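Local coordinates for ferric vibriobactin ABC transporter, periplasmic ferric vibriobactin-binding protein (Vibrio cholerae, PDB 3R5T) that binds the iron-loaded siderophore vibriobactin in the periplasm and probably delivers it to an ABC transporter for uptake into the cell, at residues E148-T151 against K152-D156; I278-S281 against L282-F286. All coordinates share one frame; numbering follows the deposited sequence.

Contact 1: residues E148-T151 against K152-D156; sequences EQWT and KQVRD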
loop_
_atom_site.group_PDB
_atom_site.type_symbol
_atom_site.label_atom_id
_atom_site.label_comp_id
_atom_site.label_asym_id
_atom_site.label_seq_id
_atom_site.Cartn_x
_atom_site.Cartn_y
_atom_site.Cartn_z
ATOM N N GLU A 148 -14.818 -2.961 5.896
ATOM C CA GLU A 148 -14.709 -3.202 7.328
ATOM C C GLU A 148 -15.750 -4.215 7.813
ATOM O O GLU A 148 -15.475 -5.007 8.711
ATOM C CB GLU A 148 -14.749 -1.882 8.109
ATOM C CG GLU A 148 -13.355 -1.442 8.600
ATOM C CD GLU A 148 -12.576 -0.491 7.673
ATOM O OE1 GLU A 148 -12.466 -0.712 6.426
ATOM O OE2 GLU A 148 -12.009 0.485 8.228
ATOM N N GLN A 149 -16.933 -4.204 7.214
ATOM C CA GLN A 149 -17.931 -5.235 7.497
ATOM C C GLN A 149 -17.383 -6.611 7.140
ATOM O O GLN A 149 -17.591 -7.597 7.858
ATOM C CB GLN A 149 -19.220 -4.975 6.712
ATOM C CG GLN A 149 -20.185 -3.991 7.363
ATOM C CD GLN A 149 -21.593 -4.103 6.793
ATOM O OE1 GLN A 149 -21.783 -4.614 5.687
ATOM N NE2 GLN A 149 -22.587 -3.627 7.548
ATOM N N TRP A 150 -16.665 -6.681 6.028
ATOM C CA TRP A 150 -16.062 -7.929 5.593
ATOM C C TRP A 150 -14.944 -8.382 6.523
ATOM O O TRP A 150 -14.887 -9.556 6.889
ATOM C CB TRP A 150 -15.521 -7.760 4.175
ATOM C CG TRP A 150 -14.963 -9.022 3.571
ATOM C CD1 TRP A 150 -15.566 -10.241 3.504
ATOM C CD2 TRP A 150 -13.700 -9.160 2.914
ATOM N NE1 TRP A 150 -14.738 -11.145 2.864
ATOM C CE2 TRP A 150 -13.590 -10.500 2.489
ATOM C CE3 TRP A 150 -12.652 -8.279 2.647
ATOM C CZ2 TRP A 150 -12.467 -10.981 1.807
ATOM C CZ3 TRP A 150 -11.528 -8.760 1.976
ATOM C CH2 TRP A 150 -11.453 -10.099 1.568
ATOM N N THR A 151 -14.062 -7.468 6.917
ATOM C CA THR A 151 -12.942 -7.869 7.767
ATOM C C THR A 151 -13.425 -8.347 9.119
ATOM O O THR A 151 -12.806 -9.216 9.722
ATOM C CB THR A 151 -11.843 -6.785 7.915
ATOM O OG1 THR A 151 -12.404 -5.569 8.419
ATOM C CG2 THR A 151 -11.160 -6.523 6.578
ATOM N N LYS A 152 -14.537 -7.782 9.579
ATOM C CA LYS A 152 -15.196 -8.241 10.799
ATOM C C LYS A 152 -15.576 -9.705 10.666
ATOM O O LYS A 152 -15.279 -10.522 11.540
ATOM C CB LYS A 152 -16.452 -7.409 11.039
ATOM C CG LYS A 152 -16.204 -6.084 11.709
ATOM C CD LYS A 152 -16.751 -6.098 13.128
ATOM C CE LYS A 152 -16.527 -4.761 13.803
ATOM N NZ LYS A 152 -15.083 -4.448 13.929
ATOM N N GLN A 153 -16.233 -10.035 9.561
ATOM C CA GLN A 153 -16.661 -11.408 9.322
ATOM C C GLN A 153 -15.459 -12.338 9.245
ATOM O O GLN A 153 -15.455 -13.436 9.809
ATOM C CB GLN A 153 -17.439 -11.506 8.016
ATOM C CG GLN A 153 -18.836 -10.921 8.030
ATOM C CD GLN A 153 -19.476 -11.043 6.664
ATOM O OE1 GLN A 153 -20.478 -11.742 6.501
ATOM N NE2 GLN A 153 -18.872 -10.405 5.663
ATOM N N VAL A 154 -14.436 -11.905 8.522
ATOM C CA VAL A 154 -13.254 -12.719 8.354
ATOM C C VAL A 154 -12.546 -12.928 9.687
ATOM O O VAL A 154 -12.133 -14.042 10.022
ATOM C CB VAL A 154 -12.283 -12.062 7.351
ATOM C CG1 VAL A 154 -10.955 -12.791 7.355
ATOM C CG2 VAL A 154 -12.903 -12.007 5.945
ATOM N N ARG A 155 -12.403 -11.852 10.447
ATOM C CA ARG A 155 -11.741 -11.911 11.744
ATOM C C ARG A 155 -12.339 -13.017 12.614
ATOM O O ARG A 155 -11.620 -13.703 13.348
ATOM C CB ARG A 155 -11.851 -10.549 12.440
ATOM C CG ARG A 155 -11.108 -10.448 13.759
ATOM C CD ARG A 155 -11.031 -8.996 14.210
ATOM N NE ARG A 155 -12.343 -8.467 14.572
ATOM C CZ ARG A 155 -12.994 -7.522 13.900
ATOM N NH1 ARG A 155 -12.467 -6.978 12.808
ATOM N NH2 ARG A 155 -14.182 -7.118 14.330
ATOM N N ASP A 156 -13.656 -13.192 12.508
ATOM C CA ASP A 156 -14.401 -14.172 13.304
ATOM C C ASP A 156 -14.253 -15.629 12.874
ATOM O O ASP A 156 -14.658 -16.532 13.607
ATOM C CB ASP A 156 -15.892 -13.817 13.309
ATOM C CG ASP A 156 -16.211 -12.646 14.203
ATOM O OD1 ASP A 156 -15.381 -12.322 15.082
ATOM O OD2 ASP A 156 -17.310 -12.066 14.035
#
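The carbonyl oxygen of Thr151 takes the amide of Arg155 in the shortest of the four backbone bonds here, O to N 2.8 Å. One residue earlier, Trp150 O receives Val154 N at 2.9 Å, and this bond is the straighter of the two, its N-H...O angle 163°. The side chains of the same pair also meet. The indole of Trp150 is carried with CG anti to the backbone N (chi1 -176°), which lays one ring face against the next turn, and Val154 drops CG2 onto it: a CH-pi contact 3.9 Å from the centroid of the five-membered ring. The i to i+4 spacing puts Val154 one turn beyond Trp150, near the C-terminal end of helix 137-155, which is consistent with the long interlobe helix of class III periplasmic binding proteins. At the rim of the indole lies Gln153, its NE2 near the ring plane and 4.0 Å from Trp150 CD1, with the amide turned 74° to the ring. The indole NE1 is bonded to Leu294 O in the C-terminal tail, and Arg155 NH1 reaches Ser192 O.

Contact 2: residues I278-S281 against L282-F286; sequences IINS and LLRRF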
loop_
_atom_site.group_PDB
_atom_site.type_symbol
_atom_site.label_atom_id
_atom_site.label_comp_id
_atom_site.label_asym_id
_atom_site.label_seq_id
_atom_site.Cartn_x
_atom_site.Cartn_y
_atom_site.Cartn_z
ATOM N N ILE A 278 -4.962 -10.365 -0.266
ATOM C CA ILE A 278 -4.305 -10.769 0.977
ATOM C C ILE A 278 -5.264 -11.429 1.971
ATOM O O ILE A 278 -4.963 -12.489 2.516
ATOM C CB ILE A 278 -3.586 -9.584 1.641
ATOM C CG1 ILE A 278 -2.457 -9.094 0.739
ATOM C CG2 ILE A 278 -3.060 -9.971 3.014
ATOM C CD1 ILE A 278 -1.878 -7.713 1.089
ATOM N N ILE A 279 -6.415 -10.811 2.207
ATOM C CA ILE A 279 -7.406 -11.385 3.097
ATOM C C ILE A 279 -7.911 -12.714 2.551
ATOM O O ILE A 279 -8.076 -13.671 3.314
ATOM C CB ILE A 279 -8.570 -10.395 3.327
ATOM C CG1 ILE A 279 -8.036 -9.113 3.979
ATOM C CG2 ILE A 279 -9.662 -11.011 4.198
ATOM C CD1 ILE A 279 -7.066 -9.347 5.130
ATOM N N ASN A 280 -8.131 -12.791 1.238
ATOM C CA ASN A 280 -8.526 -14.063 0.623
ATOM C C ASN A 280 -7.501 -15.146 0.937
ATOM O O ASN A 280 -7.870 -16.284 1.231
ATOM C CB ASN A 280 -8.692 -13.931 -0.893
ATOM C CG ASN A 280 -9.994 -13.248 -1.298
ATOM O OD1 ASN A 280 -10.898 -13.036 -0.482
ATOM N ND2 ASN A 280 -10.093 -12.899 -2.584
ATOM N N SER A 281 -6.217 -14.801 0.886
ATOM C CA SER A 281 -5.170 -15.794 1.138
ATOM C C SER A 281 -5.212 -16.260 2.588
ATOM O O SER A 281 -4.945 -17.425 2.885
ATOM C CB SER A 281 -3.772 -15.262 0.771
ATOM O OG SER A 281 -3.235 -14.404 1.769
ATOM N N LEU A 282 -5.573 -15.357 3.489
ATOM C CA LEU A 282 -5.660 -15.708 4.899
ATOM C C LEU A 282 -6.843 -16.645 5.156
ATOM O O LEU A 282 -6.729 -17.592 5.938
ATOM C CB LEU A 282 -5.758 -14.450 5.763
ATOM C CG LEU A 282 -4.539 -13.521 5.696
ATOM C CD1 LEU A 282 -4.767 -12.381 6.647
ATOM C CD2 LEU A 282 -3.249 -14.265 6.038
ATOM N N LEU A 283 -7.963 -16.392 4.476
ATOM C CA LEU A 283 -9.132 -17.263 4.565
ATOM C C LEU A 283 -8.801 -18.674 4.098
ATOM O O LEU A 283 -9.158 -19.662 4.749
ATOM C CB LEU A 283 -10.289 -16.711 3.734
ATOM C CG LEU A 283 -11.099 -15.570 4.351
ATOM C CD1 LEU A 283 -11.965 -14.876 3.299
ATOM C CD2 LEU A 283 -11.949 -16.089 5.496
ATOM N N ARG A 284 -8.130 -18.769 2.961
ATOM C CA ARG A 284 -7.781 -20.068 2.396
ATOM C C ARG A 284 -6.882 -20.870 3.326
ATOM O O ARG A 284 -7.039 -22.089 3.444
ATOM C CB ARG A 284 -7.093 -19.902 1.035
ATOM C CG ARG A 284 -8.031 -19.524 -0.097
ATOM C CD ARG A 284 -7.287 -19.395 -1.423
ATOM N NE ARG A 284 -8.009 -18.512 -2.330
ATOM C CZ ARG A 284 -7.591 -17.309 -2.706
ATOM N NH1 ARG A 284 -6.419 -16.836 -2.291
ATOM N NH2 ARG A 284 -8.339 -16.592 -3.528
ATOM N N ARG A 285 -5.932 -20.204 3.975
ATOM C CA ARG A 285 -5.001 -20.935 4.829
ATOM C C ARG A 285 -5.490 -21.148 6.254
ATOM O O ARG A 285 -5.234 -22.200 6.836
ATOM C CB ARG A 285 -3.602 -20.306 4.858
ATOM C CG ARG A 285 -2.622 -21.180 5.648
ATOM C CD ARG A 285 -1.192 -20.699 5.581
ATOM N NE ARG A 285 -0.484 -21.163 4.390
ATOM C CZ ARG A 285 0.135 -22.338 4.263
ATOM N NH1 ARG A 285 0.132 -23.237 5.236
ATOM N NH2 ARG A 285 0.759 -22.613 3.130
ATOM N N PHE A 286 -6.177 -20.158 6.815
ATOM C CA PHE A 286 -6.500 -20.187 8.246
ATOM C C PHE A 286 -7.979 -20.392 8.597
ATOM O O PHE A 286 -8.313 -20.539 9.764
ATOM C CB PHE A 286 -5.953 -18.937 8.953
ATOM C CG PHE A 286 -4.456 -18.776 8.841
ATOM C CD1 PHE A 286 -3.913 -17.699 8.153
ATOM C CD2 PHE A 286 -3.593 -19.696 9.425
ATOM C CE1 PHE A 286 -2.536 -17.549 8.040
ATOM C CE2 PHE A 286 -2.215 -19.542 9.320
ATOM C CZ PHE A 286 -1.693 -18.470 8.629
HETATM O O HOH W 1 -7.756 -13.826 -4.255
#
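Leu282 meets Ile278 and Ile279 within a regular alpha-helix, each amide of 282-285 bonding to the carbonyl four residues back in helix 272-286, the last helix of the C-terminal lobe. Its amide reaches Ile278 O at 3.1 Å, and the same oxygen accepts the hydroxyl of Ser281, OG to O 2.7 Å. Two donors thus grip one carbonyl, and the serine hydroxyl is turned back onto its own helix by a chi1 of 79°, which sets OG between the backbone N and the carbonyl carbon. The side chain of Leu282 leans back along the helix, CG 3.4 Å from Ile278 O, and its CD1 meets CD1 of Ile279 at 4.1 Å, methyl against methyl.

Leu283 follows with its N on Ile279 O at 3.0 Å. Its branch lies beside that oxygen, while its methyls pack on Val154 of helix 137-155.

Arg284 bonds through N to Asn280 O, and its side chain, extended from CG to NE, runs back along the helix and brings one guanidinium face over Asn280 CB; the amide and guanidinium planes stand 69° apart. A water in the guanidinium plane accepts from Arg284 NH2 at 2.9 Å and from Asn280 ND2 at 3.0 Å, bridging the two side chains. Asn280 OD1 is taken by Met296 N of the C-terminal tail.

Arg285 bonds through N to Ser281 O, and its NH2 forms a salt bridge with Asp237. Phe286 sets its ring edge-to-face with Tyr261. Over the centre of the Phe286 ring, 4.0 Å above its plane, sits Arg285 CG, and at the ring's edge lies Leu282 CD2.

Overall arrangement
Contacts 1 and 2 illustrate how the same alpha-helical i to i+4 bonding serves different surroundings. They sit on two helices, 137-155 and 272-286, that pack against each other, and their centres are about 12 Å apart. The indole of contact 1 lies against contact 2, with Trp150 CH2 3.3 Å from Ile279 CG2, while Val154 also touches Ile279. Contact 1 is only partly buried: its aromatic and aliphatic face turns inward and its glutamines and Lys152 outward. Contact 2 is mostly buried, with arginines at its exposed margin. Both place a hydroxyl near the carbonyl three residues back, clearly bonded in contact 2 and undecided in contact 1; contact 2 adds a bridging water. The C-terminal tail ties into both, through Leu294 and Met296.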